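Long-range contacts in extracellular solute-binding protein, family 1 (Bifidobacterium longum subsp. infantis, PDB 6FTH), which probably serves as the extracellular solute-binding protein of an ABC transporter, capturing human milk oligosaccharides for uptake: residues Q168-W173 and P315-P320; L215-T220 and K252-Y257; Q153-N158 and T292-G297; T327-S332 and K433-Q438. One frame throughout, in Å; residues are numbered along the deposited sequence.

Interaction 1. Residues Q168-W173 and P315-P320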
loop_
_atom_site.group_PDB
_atom_site.type_symbol
_atom_site.label_atom_id
_atom_site.label_comp_id
_atom_site.label_asym_id
_atom_site.label_seq_id
_atom_site.Cartn_x
_atom_site.Cartn_y
_atom_site.Cartn_z
ATOM N N GLN A 168 -8.738 -17.871 -24.288
ATOM C CA GLN A 168 -9.111 -16.496 -24.003
ATOM C C GLN A 168 -8.793 -16.163 -22.550
ATOM O O GLN A 168 -8.652 -17.040 -21.702
ATOM C CB GLN A 168 -10.600 -16.301 -24.261
ATOM C CG GLN A 168 -10.971 -16.465 -25.734
ATOM C CD GLN A 168 -12.426 -16.145 -26.010
ATOM O OE1 GLN A 168 -13.146 -15.663 -25.137
ATOM N NE2 GLN A 168 -12.866 -16.420 -27.229
ATOM N N VAL A 169 -8.684 -14.871 -22.275
ATOM C CA VAL A 169 -8.551 -14.426 -20.880
ATOM C C VAL A 169 -9.757 -14.926 -20.089
ATOM O O VAL A 169 -10.909 -14.740 -20.528
ATOM C CB VAL A 169 -8.449 -12.895 -20.826
ATOM C CG1 VAL A 169 -8.626 -12.405 -19.390
ATOM C CG2 VAL A 169 -7.115 -12.464 -21.366
ATOM N N PRO A 170 -9.566 -15.560 -18.933
ATOM C CA PRO A 170 -10.714 -16.114 -18.199
ATOM C C PRO A 170 -11.509 -15.031 -17.490
ATOM O O PRO A 170 -10.940 -14.090 -16.933
ATOM C CB PRO A 170 -10.049 -17.054 -17.184
ATOM C CG PRO A 170 -8.696 -16.440 -16.969
ATOM C CD PRO A 170 -8.286 -15.930 -18.307
ATOM N N THR A 171 -12.838 -15.196 -17.489
ATOM C CA THR A 171 -13.734 -14.223 -16.862
ATOM C C THR A 171 -14.610 -14.808 -15.761
ATOM O O THR A 171 -15.406 -14.066 -15.187
ATOM C CB THR A 171 -14.640 -13.539 -17.881
ATOM O OG1 THR A 171 -15.604 -14.471 -18.389
ATOM C CG2 THR A 171 -13.822 -12.925 -19.016
ATOM N N THR A 172 -14.476 -16.100 -15.452
ATOM C CA THR A 172 -15.164 -16.729 -14.332
ATOM C C THR A 172 -14.175 -17.661 -13.632
ATOM O O THR A 172 -13.145 -18.047 -14.198
ATOM C CB THR A 172 -16.350 -17.601 -14.799
ATOM O OG1 THR A 172 -15.823 -18.720 -15.535
ATOM C CG2 THR A 172 -17.336 -16.824 -15.662
ATOM N N TRP A 173 -14.486 -18.042 -12.384
ATOM C CA TRP A 173 -13.655 -19.023 -11.685
ATOM C C TRP A 173 -13.522 -20.334 -12.463
ATOM O O TRP A 173 -12.443 -20.948 -12.466
ATOM C CB TRP A 173 -14.184 -19.300 -10.279
ATOM C CG TRP A 173 -13.859 -18.225 -9.267
ATOM C CD1 TRP A 173 -13.191 -17.051 -9.478
ATOM C CD2 TRP A 173 -14.194 -18.250 -7.876
ATOM N NE1 TRP A 173 -13.106 -16.332 -8.304
ATOM C CE2 TRP A 173 -13.695 -17.059 -7.302
ATOM C CE3 TRP A 173 -14.857 -19.165 -7.064
ATOM C CZ2 TRP A 173 -13.859 -16.756 -5.945
ATOM C CZ3 TRP A 173 -15.006 -18.874 -5.720
ATOM C CH2 TRP A 173 -14.526 -17.678 -5.179
ATOM N N PRO A 315 -8.737 -8.056 -15.531
ATOM C CA PRO A 315 -9.830 -7.965 -14.562
ATOM C C PRO A 315 -9.978 -9.299 -13.838
ATOM O O PRO A 315 -9.729 -10.371 -14.404
ATOM C CB PRO A 315 -11.044 -7.681 -15.442
ATOM C CG PRO A 315 -10.452 -7.056 -16.725
ATOM C CD PRO A 315 -9.187 -7.777 -16.912
ATOM N N VAL A 316 -10.406 -9.254 -12.582
ATOM C CA VAL A 316 -10.484 -10.515 -11.838
ATOM C C VAL A 316 -11.645 -11.350 -12.372
ATOM O O VAL A 316 -12.716 -10.801 -12.656
ATOM C CB VAL A 316 -10.629 -10.257 -10.335
ATOM C CG1 VAL A 316 -12.043 -9.742 -9.950
ATOM C CG2 VAL A 316 -10.268 -11.524 -9.524
ATOM N N PRO A 317 -11.488 -12.660 -12.541
ATOM C CA PRO A 317 -12.637 -13.492 -12.926
ATOM C C PRO A 317 -13.733 -13.487 -11.867
ATOM O O PRO A 317 -13.461 -13.445 -10.660
ATOM C CB PRO A 317 -12.017 -14.888 -13.091
ATOM C CG PRO A 317 -10.581 -14.594 -13.485
ATOM C CD PRO A 317 -10.219 -13.419 -12.581
ATOM N N SER A 318 -14.994 -13.551 -12.337
ATOM C CA SER A 318 -16.159 -13.535 -11.462
ATOM C C SER A 318 -16.360 -14.889 -10.789
ATOM O O SER A 318 -16.215 -15.939 -11.415
ATOM C CB SER A 318 -17.420 -13.203 -12.267
ATOM O OG SER A 318 -17.329 -11.970 -12.946
ATOM N N ALA A 319 -16.748 -14.856 -9.521
ATOM C CA ALA A 319 -17.126 -16.062 -8.810
ATOM C C ALA A 319 -18.522 -16.498 -9.255
ATOM O O ALA A 319 -19.319 -15.684 -9.724
ATOM C CB ALA A 319 -17.150 -15.770 -7.321
ATOM N N PRO A 320 -18.855 -17.770 -9.086
ATOM C CA PRO A 320 -20.209 -18.233 -9.419
ATOM C C PRO A 320 -21.280 -17.401 -8.720
ATOM O O PRO A 320 -21.187 -17.107 -7.524
ATOM C CB PRO A 320 -20.215 -19.682 -8.913
ATOM C CG PRO A 320 -18.800 -20.071 -8.767
ATOM C CD PRO A 320 -18.008 -18.831 -8.522
HETATM O O HOH W 1 -10.986 -11.323 -16.615
HETATM O O HOH W 2 -17.672 -12.556 -15.626
#

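Interaction 2. Residues L215-T220 and K252-Y257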
loop_
_atom_site.group_PDB
_atom_site.type_symbol
_atom_site.label_atom_id
_atom_site.label_comp_id
_atom_site.label_asym_id
_atom_site.label_seq_id
_atom_site.Cartn_x
_atom_site.Cartn_y
_atom_site.Cartn_z
ATOM N N LEU A 215 -7.210 -11.378 -2.546
ATOM C CA LEU A 215 -7.719 -10.499 -3.588
ATOM C C LEU A 215 -8.839 -11.156 -4.392
ATOM O O LEU A 215 -9.603 -10.442 -5.050
ATOM C CB LEU A 215 -6.577 -10.059 -4.487
ATOM C CG LEU A 215 -5.622 -9.039 -3.889
ATOM C CD1 LEU A 215 -4.364 -8.981 -4.724
ATOM C CD2 LEU A 215 -6.275 -7.648 -3.800
ATOM N N LEU A 216 -8.972 -12.488 -4.357
ATOM C CA LEU A 216 -10.118 -13.144 -4.995
ATOM C C LEU A 216 -11.448 -12.813 -4.317
ATOM O O LEU A 216 -12.504 -13.114 -4.884
ATOM C CB LEU A 216 -9.924 -14.667 -5.098
ATOM C CG LEU A 216 -8.937 -15.123 -6.174
ATOM C CD1 LEU A 216 -9.049 -16.634 -6.317
ATOM C CD2 LEU A 216 -9.172 -14.470 -7.515
ATOM N N LEU A 217 -11.431 -12.181 -3.138
ATOM C CA LEU A 217 -12.696 -11.696 -2.583
ATOM C C LEU A 217 -13.381 -10.729 -3.533
ATOM O O LEU A 217 -14.615 -10.659 -3.573
ATOM C CB LEU A 217 -12.470 -10.997 -1.242
ATOM C CG LEU A 217 -12.228 -11.919 -0.050
ATOM C CD1 LEU A 217 -11.588 -11.188 1.123
ATOM C CD2 LEU A 217 -13.556 -12.559 0.372
ATOM N N ASN A 218 -12.608 -10.003 -4.345
ATOM C CA ASN A 218 -13.219 -9.080 -5.301
ATOM C C ASN A 218 -14.088 -9.820 -6.321
ATOM O O ASN A 218 -15.088 -9.261 -6.813
ATOM C CB ASN A 218 -12.114 -8.277 -5.995
ATOM C CG ASN A 218 -11.438 -7.292 -5.050
ATOM O OD1 ASN A 218 -12.036 -6.289 -4.606
ATOM N ND2 ASN A 218 -10.180 -7.567 -4.720
ATOM N N SER A 219 -13.731 -11.069 -6.632
ATOM C CA SER A 219 -14.532 -11.922 -7.513
ATOM C C SER A 219 -15.934 -12.104 -6.985
ATOM O O SER A 219 -16.850 -12.374 -7.772
ATOM C CB SER A 219 -13.938 -13.331 -7.608
ATOM O OG SER A 219 -12.648 -13.300 -8.160
ATOM N N THR A 220 -16.099 -12.041 -5.669
ATOM C CA THR A 220 -17.375 -12.328 -5.020
ATOM C C THR A 220 -18.220 -11.092 -4.811
ATOM O O THR A 220 -19.359 -11.219 -4.324
ATOM C CB THR A 220 -17.162 -13.015 -3.659
ATOM O OG1 THR A 220 -16.713 -12.076 -2.669
ATOM C CG2 THR A 220 -16.172 -14.156 -3.753
ATOM N N LYS A 252 -15.497 -18.042 2.725
ATOM C CA LYS A 252 -15.556 -19.500 2.664
ATOM C C LYS A 252 -15.410 -20.006 1.225
ATOM O O LYS A 252 -14.675 -20.965 0.971
ATOM C CB LYS A 252 -16.878 -19.988 3.266
ATOM C CG LYS A 252 -17.028 -21.524 3.232
ATOM C CD LYS A 252 -18.070 -22.121 4.202
ATOM C CE LYS A 252 -19.399 -21.430 4.168
ATOM N NZ LYS A 252 -20.360 -22.144 5.070
ATOM N N GLN A 253 -16.111 -19.386 0.279
ATOM C CA GLN A 253 -16.063 -19.827 -1.111
ATOM C C GLN A 253 -14.685 -19.617 -1.727
ATOM O O GLN A 253 -14.223 -20.460 -2.504
ATOM C CB GLN A 253 -17.158 -19.136 -1.915
ATOM C CG GLN A 253 -18.589 -19.575 -1.505
ATOM C CD GLN A 253 -18.706 -21.089 -1.285
ATOM O OE1 GLN A 253 -18.258 -21.883 -2.114
ATOM N NE2 GLN A 253 -19.277 -21.491 -0.144
ATOM N N VAL A 254 -14.026 -18.498 -1.409
ATOM C CA VAL A 254 -12.660 -18.283 -1.886
ATOM C C VAL A 254 -11.748 -19.390 -1.383
ATOM O O VAL A 254 -10.925 -19.939 -2.132
ATOM C CB VAL A 254 -12.144 -16.907 -1.449
ATOM C CG1 VAL A 254 -10.650 -16.803 -1.701
ATOM C CG2 VAL A 254 -12.890 -15.826 -2.183
ATOM N N ILE A 255 -11.858 -19.717 -0.090
ATOM C CA ILE A 255 -11.026 -20.770 0.485
ATOM C C ILE A 255 -11.280 -22.107 -0.210
ATOM O O ILE A 255 -10.334 -22.840 -0.549
ATOM C CB ILE A 255 -11.254 -20.845 2.004
ATOM C CG1 ILE A 255 -10.638 -19.622 2.691
ATOM C CG2 ILE A 255 -10.630 -22.131 2.544
ATOM C CD1 ILE A 255 -11.034 -19.435 4.137
ATOM N N LYS A 256 -12.546 -22.444 -0.454
ATOM C CA LYS A 256 -12.856 -23.716 -1.097
ATOM C C LYS A 256 -12.308 -23.756 -2.522
ATOM O O LYS A 256 -11.818 -24.798 -2.971
ATOM C CB LYS A 256 -14.359 -23.962 -1.073
ATOM C CG LYS A 256 -14.875 -24.313 0.322
ATOM C CD LYS A 256 -16.362 -24.648 0.299
ATOM C CE LYS A 256 -16.604 -26.087 -0.121
ATOM N NZ LYS A 256 -18.024 -26.481 0.091
ATOM N N TYR A 257 -12.382 -22.629 -3.239
ATOM C CA TYR A 257 -11.842 -22.571 -4.597
ATOM C C TYR A 257 -10.345 -22.794 -4.577
ATOM O O TYR A 257 -9.818 -23.596 -5.365
ATOM C CB TYR A 257 -12.202 -21.231 -5.247
ATOM C CG TYR A 257 -11.736 -21.061 -6.680
ATOM C CD1 TYR A 257 -12.266 -21.833 -7.699
ATOM C CD2 TYR A 257 -10.805 -20.104 -7.005
ATOM C CE1 TYR A 257 -11.850 -21.669 -9.004
ATOM C CE2 TYR A 257 -10.393 -19.927 -8.304
ATOM C CZ TYR A 257 -10.933 -20.697 -9.292
ATOM O OH TYR A 257 -10.511 -20.515 -10.591
#

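Interaction 3. Residues Q153-N158 and T292-G297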
loop_
_atom_site.group_PDB
_atom_site.type_symbol
_atom_site.label_atom_id
_atom_site.label_comp_id
_atom_site.label_asym_id
_atom_site.label_seq_id
_atom_site.Cartn_x
_atom_site.Cartn_y
_atom_site.Cartn_z
ATOM N N GLN A 153 -2.673 -3.221 -6.131
ATOM C CA GLN A 153 -2.981 -4.635 -6.247
ATOM C C GLN A 153 -3.421 -4.958 -7.675
ATOM O O GLN A 153 -4.270 -4.255 -8.235
ATOM C CB GLN A 153 -4.134 -4.967 -5.299
ATOM C CG GLN A 153 -3.981 -4.411 -3.913
ATOM C CD GLN A 153 -2.708 -4.855 -3.247
ATOM O OE1 GLN A 153 -2.294 -6.008 -3.376
ATOM N NE2 GLN A 153 -2.091 -3.947 -2.505
ATOM N N HIS A 154 -2.853 -6.021 -8.263
ATOM C CA HIS A 154 -3.188 -6.431 -9.623
ATOM C C HIS A 154 -3.078 -7.939 -9.766
ATOM O O HIS A 154 -2.368 -8.597 -9.006
ATOM C CB HIS A 154 -2.265 -5.779 -10.672
ATOM C CG HIS A 154 -2.065 -4.344 -10.403
ATOM N ND1 HIS A 154 -1.144 -3.890 -9.487
ATOM C CD2 HIS A 154 -2.758 -3.255 -10.813
ATOM C CE1 HIS A 154 -1.248 -2.581 -9.374
ATOM N NE2 HIS A 154 -2.227 -2.173 -10.156
ATOM N N MET A 155 -3.776 -8.480 -10.768
ATOM C CA MET A 155 -3.720 -9.892 -11.116
ATOM C C MET A 155 -3.137 -9.987 -12.518
ATOM O O MET A 155 -3.703 -9.433 -13.463
ATOM C CB MET A 155 -5.127 -10.492 -11.085
ATOM C CG MET A 155 -5.182 -11.972 -11.372
ATOM S SD MET A 155 -6.888 -12.548 -11.252
ATOM C CE MET A 155 -6.690 -14.327 -11.441
ATOM N N PHE A 156 -2.016 -10.688 -12.651
ATOM C CA PHE A 156 -1.327 -10.841 -13.928
ATOM C C PHE A 156 -1.522 -12.243 -14.493
ATOM O O PHE A 156 -1.611 -13.229 -13.752
ATOM C CB PHE A 156 0.169 -10.571 -13.758
ATOM C CG PHE A 156 0.474 -9.191 -13.250
ATOM C CD1 PHE A 156 0.037 -8.081 -13.941
ATOM C CD2 PHE A 156 1.178 -9.005 -12.071
ATOM C CE1 PHE A 156 0.318 -6.789 -13.474
ATOM C CE2 PHE A 156 1.455 -7.726 -11.600
ATOM C CZ PHE A 156 1.003 -6.617 -12.296
ATOM N N ILE A 157 -1.556 -12.331 -15.823
ATOM C CA ILE A 157 -1.579 -13.620 -16.506
ATOM C C ILE A 157 -0.586 -13.595 -17.659
ATOM O O ILE A 157 -0.316 -12.542 -18.250
ATOM C CB ILE A 157 -2.994 -13.998 -16.972
ATOM C CG1 ILE A 157 -3.091 -15.473 -17.371
ATOM C CG2 ILE A 157 -3.463 -13.116 -18.090
ATOM C CD1 ILE A 157 -4.506 -15.967 -17.290
ATOM N N ASN A 158 -0.032 -14.769 -17.965
ATOM C CA ASN A 158 0.890 -14.937 -19.090
ATOM C C ASN A 158 0.055 -15.021 -20.359
ATOM O O ASN A 158 -0.509 -16.070 -20.692
ATOM C CB ASN A 158 1.790 -16.151 -18.909
ATOM C CG ASN A 158 2.892 -16.150 -19.930
ATOM O OD1 ASN A 158 2.628 -15.873 -21.106
ATOM N ND2 ASN A 158 4.115 -16.347 -19.488
ATOM N N THR A 292 5.541 -18.951 -14.235
ATOM C CA THR A 292 4.254 -18.798 -13.560
ATOM C C THR A 292 3.179 -18.269 -14.502
ATOM O O THR A 292 3.399 -17.317 -15.254
ATOM C CB THR A 292 4.430 -17.854 -12.385
ATOM O OG1 THR A 292 5.413 -18.386 -11.488
ATOM C CG2 THR A 292 3.110 -17.672 -11.624
ATOM N N GLY A 293 1.991 -18.873 -14.432
ATOM C CA GLY A 293 0.897 -18.486 -15.295
ATOM C C GLY A 293 0.132 -17.270 -14.785
ATOM O O GLY A 293 -0.138 -16.340 -15.557
ATOM N N VAL A 294 -0.177 -17.266 -13.486
ATOM C CA VAL A 294 -1.025 -16.249 -12.860
ATOM C C VAL A 294 -0.424 -15.881 -11.504
ATOM O O VAL A 294 -0.041 -16.761 -10.730
ATOM C CB VAL A 294 -2.471 -16.767 -12.688
ATOM C CG1 VAL A 294 -3.299 -15.780 -11.833
ATOM C CG2 VAL A 294 -3.137 -17.007 -14.039
ATOM N N SER A 295 -0.355 -14.589 -11.207
ATOM C CA SER A 295 0.106 -14.143 -9.898
ATOM C C SER A 295 -0.458 -12.757 -9.615
ATOM O O SER A 295 -0.968 -12.078 -10.508
ATOM C CB SER A 295 1.632 -14.155 -9.778
ATOM O OG SER A 295 2.196 -13.172 -10.608
ATOM N N PHE A 296 -0.369 -12.348 -8.354
ATOM C CA PHE A 296 -0.765 -11.002 -7.954
ATOM C C PHE A 296 0.467 -10.149 -7.716
ATOM O O PHE A 296 1.477 -10.637 -7.196
ATOM C CB PHE A 296 -1.628 -11.044 -6.688
ATOM C CG PHE A 296 -2.912 -11.798 -6.847
ATOM C CD1 PHE A 296 -3.965 -11.264 -7.561
ATOM C CD2 PHE A 296 -3.080 -13.040 -6.262
ATOM C CE1 PHE A 296 -5.155 -11.973 -7.693
ATOM C CE2 PHE A 296 -4.251 -13.751 -6.387
ATOM C CZ PHE A 296 -5.298 -13.221 -7.081
ATOM N N GLY A 297 0.393 -8.875 -8.081
ATOM C CA GLY A 297 1.547 -8.024 -7.885
ATOM C C GLY A 297 1.267 -6.570 -8.186
ATOM O O GLY A 297 0.117 -6.152 -8.358
#

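Interaction 4. Residues T327-S332 and K433-Q438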
loop_
_atom_site.group_PDB
_atom_site.type_symbol
_atom_site.label_atom_id
_atom_site.label_comp_id
_atom_site.label_asym_id
_atom_site.label_seq_id
_atom_site.Cartn_x
_atom_site.Cartn_y
_atom_site.Cartn_z
ATOM N N THR A 327 -18.995 -7.682 -10.067
ATOM C CA THR A 327 -17.620 -8.047 -9.757
ATOM C C THR A 327 -16.807 -6.767 -9.632
ATOM O O THR A 327 -16.935 -5.854 -10.451
ATOM C CB THR A 327 -17.069 -8.910 -10.894
ATOM O OG1 THR A 327 -17.925 -10.040 -11.128
ATOM C CG2 THR A 327 -15.685 -9.462 -10.543
ATOM N N VAL A 328 -15.970 -6.699 -8.607
ATOM C CA VAL A 328 -15.262 -5.468 -8.266
ATOM C C VAL A 328 -13.767 -5.731 -8.345
ATOM O O VAL A 328 -13.344 -6.830 -8.695
ATOM C CB VAL A 328 -15.684 -4.923 -6.888
ATOM C CG1 VAL A 328 -17.179 -4.563 -6.939
ATOM C CG2 VAL A 328 -15.383 -5.934 -5.735
ATOM N N TRP A 329 -12.960 -4.712 -8.043
ATOM C CA TRP A 329 -11.534 -4.889 -7.842
ATOM C C TRP A 329 -11.131 -3.997 -6.669
ATOM O O TRP A 329 -11.873 -3.101 -6.265
ATOM C CB TRP A 329 -10.704 -4.650 -9.125
ATOM C CG TRP A 329 -9.263 -4.948 -8.912
ATOM C CD1 TRP A 329 -8.222 -4.055 -8.926
ATOM C CD2 TRP A 329 -8.697 -6.223 -8.597
ATOM N NE1 TRP A 329 -7.053 -4.693 -8.632
ATOM C CE2 TRP A 329 -7.312 -6.028 -8.431
ATOM C CE3 TRP A 329 -9.230 -7.502 -8.412
ATOM C CZ2 TRP A 329 -6.460 -7.062 -8.096
ATOM C CZ3 TRP A 329 -8.371 -8.531 -8.076
ATOM C CH2 TRP A 329 -7.016 -8.303 -7.922
ATOM N N ASP A 330 -9.959 -4.286 -6.108
ATOM C CA ASP A 330 -9.445 -3.586 -4.934
ATOM C C ASP A 330 -9.546 -2.078 -5.110
ATOM O O ASP A 330 -9.161 -1.533 -6.143
ATOM C CB ASP A 330 -7.980 -4.020 -4.735
ATOM C CG ASP A 330 -7.354 -3.458 -3.488
ATOM O OD1 ASP A 330 -6.904 -2.281 -3.523
ATOM O OD2 ASP A 330 -7.303 -4.223 -2.479
ATOM N N GLY A 331 -10.014 -1.408 -4.061
ATOM C CA GLY A 331 -10.294 0.006 -4.128
ATOM C C GLY A 331 -9.232 0.906 -3.543
ATOM O O GLY A 331 -9.504 2.090 -3.307
ATOM N N SER A 332 -8.043 0.384 -3.275
ATOM C CA SER A 332 -7.017 1.185 -2.650
ATOM C C SER A 332 -6.481 2.258 -3.598
ATOM O O SER A 332 -6.738 2.284 -4.807
ATOM C CB SER A 332 -5.816 0.317 -2.267
ATOM O OG SER A 332 -6.135 -0.798 -1.452
ATOM N N LYS A 433 -4.907 0.436 -15.796
ATOM C CA LYS A 433 -5.906 0.677 -16.831
ATOM C C LYS A 433 -6.936 -0.439 -16.932
ATOM O O LYS A 433 -8.130 -0.123 -17.093
ATOM C CB LYS A 433 -5.229 0.957 -18.182
ATOM C CG LYS A 433 -4.575 2.312 -18.234
ATOM C CD LYS A 433 -3.807 2.492 -19.539
ATOM C CE LYS A 433 -3.125 3.857 -19.615
ATOM N NZ LYS A 433 -2.532 4.095 -20.969
ATOM N N PRO A 434 -6.577 -1.724 -16.856
ATOM C CA PRO A 434 -7.590 -2.777 -17.027
ATOM C C PRO A 434 -8.605 -2.851 -15.887
ATOM O O PRO A 434 -9.593 -3.582 -16.032
ATOM C CB PRO A 434 -6.754 -4.068 -17.117
ATOM C CG PRO A 434 -5.412 -3.622 -17.565
ATOM C CD PRO A 434 -5.220 -2.288 -16.873
ATOM N N TYR A 435 -8.375 -2.158 -14.764
ATOM C CA TYR A 435 -9.247 -2.226 -13.594
ATOM C C TYR A 435 -10.208 -1.054 -13.478
ATOM O O TYR A 435 -11.021 -1.040 -12.549
ATOM C CB TYR A 435 -8.403 -2.340 -12.317
ATOM C CG TYR A 435 -7.586 -3.586 -12.369
ATOM C CD1 TYR A 435 -8.154 -4.831 -12.142
ATOM C CD2 TYR A 435 -6.255 -3.524 -12.716
ATOM C CE1 TYR A 435 -7.411 -5.987 -12.263
ATOM C CE2 TYR A 435 -5.505 -4.675 -12.827
ATOM C CZ TYR A 435 -6.074 -5.897 -12.584
ATOM O OH TYR A 435 -5.341 -7.064 -12.707
ATOM N N GLU A 436 -10.181 -0.096 -14.410
ATOM C CA GLU A 436 -11.121 1.017 -14.329
ATOM C C GLU A 436 -12.564 0.546 -14.410
ATOM O O GLU A 436 -13.423 1.046 -13.677
ATOM C CB GLU A 436 -10.838 2.061 -15.410
ATOM C CG GLU A 436 -9.840 3.084 -14.963
ATOM C CD GLU A 436 -9.906 4.393 -15.758
ATOM O OE1 GLU A 436 -9.090 4.552 -16.683
ATOM O OE2 GLU A 436 -10.762 5.256 -15.433
ATOM N N GLU A 437 -12.845 -0.438 -15.254
ATOM C CA GLU A 437 -14.202 -0.948 -15.347
ATOM C C GLU A 437 -14.644 -1.590 -14.039
ATOM O O GLU A 437 -15.705 -1.248 -13.504
ATOM C CB GLU A 437 -14.340 -1.912 -16.528
ATOM C CG GLU A 437 -15.716 -2.540 -16.631
ATOM C CD GLU A 437 -16.822 -1.560 -16.934
ATOM O OE1 GLU A 437 -16.592 -0.602 -17.696
ATOM O OE2 GLU A 437 -17.949 -1.758 -16.434
ATOM N N GLN A 438 -13.862 -2.536 -13.496
ATOM C CA GLN A 438 -14.325 -3.205 -12.279
ATOM C C GLN A 438 -14.369 -2.246 -11.095
ATOM O O GLN A 438 -15.277 -2.321 -10.263
ATOM C CB GLN A 438 -13.475 -4.432 -11.958
ATOM C CG GLN A 438 -13.865 -5.617 -12.792
ATOM C CD GLN A 438 -13.028 -6.846 -12.541
ATOM O OE1 GLN A 438 -11.890 -6.763 -12.051
ATOM N NE2 GLN A 438 -13.586 -8.003 -12.872
#

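Interaction 1. Residues Q168-W173 and P315-P320
The indole of Trp-173 lies against the Ser-318 to Ala-319 backbone, Ala-319 CB and Pro-320 CD. Its CG stands anti to the carbonyl carbon, beside the backbone N (chi1 -77°). CB, CG and CD1 stay near Ser-318 O, CD1 also approaching Pro-317 O. NE1 hydrogen-bonds to Ser-219 OG, which also bonds to Pro-317 O. CE2 and CZ2 lie 3.7 Å from Ala-319 CB, and CZ3 and CH2 at the far end are near the same methyl. It sits over the six-membered ring, 3.6 Å from the centroid and 10° off the normal, a CH-pi contact. CE3 meets Pro-320 CD at 3.5 Å, the proline crossing the indole at about a right angle. Two backbone bonds flank a single beta bridge between Thr-172 and Ser-318: Ser-318 N to Thr-171 O, nearly straight, and Trp-173 N to Ser-318 O, more bent, both 2.9 Å. Thr-172 is the N-cap of helix 173-185, its OG1 bonding to Glu-175 N. The Pro-317 ring packs on backbone carbonyls, CB on Thr-172 O and CG on Pro-170 O, both at 3.5 Å. One water joins Pro-170 O to Pro-315 O; another joins Thr-171 O to Ser-318 OG, which also bonds to Thr-327 OG1.

Interaction 2. Residues L215-T220 and K252-Y257
Leu-217 O is gripped twice by Thr-220, from the backbone N at 2.9 Å and from OG1 at 2.7 Å, the hydroxyl lying in the carbonyl plane on a lone pair. The Thr-220 torsion sets OG1 between its own backbone N and carbonyl carbon (chi1 75°), within reach of that oxygen, while CG2 is left to meet Val-254 CG2 at 4.0 Å, the two side chains crossing at about a right angle. Val-254 is the hub of the contact. It projects from helix 249-263 toward residues 215-220, CG2 resting near Leu-216 O (3.8 Å) and Leu-217 CD2, and CG1 near Leu-216 CB (4.1 Å). One turn along the helix from Val-254, Tyr-257 offers its ring edge to Leu-216 CD1, which lies near the ring plane and 3.9 Å from Tyr-257 CD2. That ring also stacks on Trp-173, so helix 173-185 borders the contact. An alanine in place of Thr-220 would probably leave Leu-217 O with one donor fewer and open a gap beside Val-254 CG2. The contact joins the end of a 3-10 segment and the helical-looking loop after it to helix 249-263. No hydrogen bond crosses between the two segments, which implies that their fit rests on the shapes of methyl groups and a ring edge, while Thr-220 OG1 bonds within its own segment and Tyr-257 OH to Trp-173 O.

Interaction 3. Residues Q153-N158 and T292-G297
Strands 154-158 and 292-297 are the antiparallel middle pair of a mixed four-stranded sheet, flanked by strands 197-199 and 311-313. Phe-156 and Ser-295 form a hydrogen-bonded pair: Phe-156 N reaches Ser-295 O at 2.8 Å, nearly along the C=O axis, and Ser-295 N returns to Phe-156 O at 3.1 Å. Asn-158 N to Gly-293 O and Gly-297 N to His-154 O, each 2.9 Å, carry the bonding toward the two ends. On one sheet face Met-155 CG stands anti to its backbone N (chi1 -177°) and the chain runs on extended. This CG is 3.7 Å from Phe-296 CE1, and SD makes an oblique Met-aromatic contact with that ring; beyond it CE touches Val-294 CG1, whose other methyl, CG2, packs on Ile-157 CG1 at 3.7 Å. On the opposite face His-154 ND1 donates in the ring plane to a lone pair of Gly-297 O (2.8 Å), and NE2 bonds to Asn-432 OD1. An alanine at His-154 would probably leave Gly-297 O without its imidazole donor and Asn-432 OD1 without its imidazole partner. Helix 173-185 covers the Met-155, Ile-157 and Val-294 face, an alpha/beta layering consistent with one lobe of a periplasmic-type solute-binding protein.

Interaction 4. Residues T327-S332 and K433-Q438
A face-to-face aromatic stack, buried in the protein, joins the loop ahead of strand 336-337 to the lead-in of helix 436-439. The five-membered ring of Trp-329 and the ring of Tyr-435 have centroids 4.0 Å apart and planes at 23°, with CD1 of Trp-329 and CD1 of Tyr-435 in closest touch at 3.3 Å. CG of Trp-329 stands anti to its backbone N (chi1 -175°), on the side facing the tyrosine. The indole's other face is met near its rim by CB of Asp-330, whose Asx turn shapes the chain just after Trp-329. Within the helix, three residues after Tyr-435, Gln-438 lies alongside Thr-327, its NE2 3.5 Å from Thr-327 CG2 and hydrogen-bonded to Val-316 O. Both stacked residues also bond to the backbone of 153-155, Trp-329 NE1 to Gln-153 O and Tyr-435 OH to Met-155 N, while Tyr-435 packs against Pro-313 of strand 311-313.

All four contacts are largely buried, but interaction 1 includes solvent-exposed residues such as Thr-171 and Pro-320. Interaction 3 is the sheet core, bound mainly by backbone hydrogen bonds between strands; interaction 1 has one bridge and two waters, interaction 2 apolar contact alone, and interaction 4 a ring stack without a direct bond. Interaction 1 is the common neighbour: residues 315-320 bond to or pack against parts of all three other contacts, Pro-317 resting on Met-155 of interaction 3. Asn-218 O further ties interaction 2 to Val-328 of interaction 4, and Leu-215 packs on Phe-296, joining interaction 2 to the sheet.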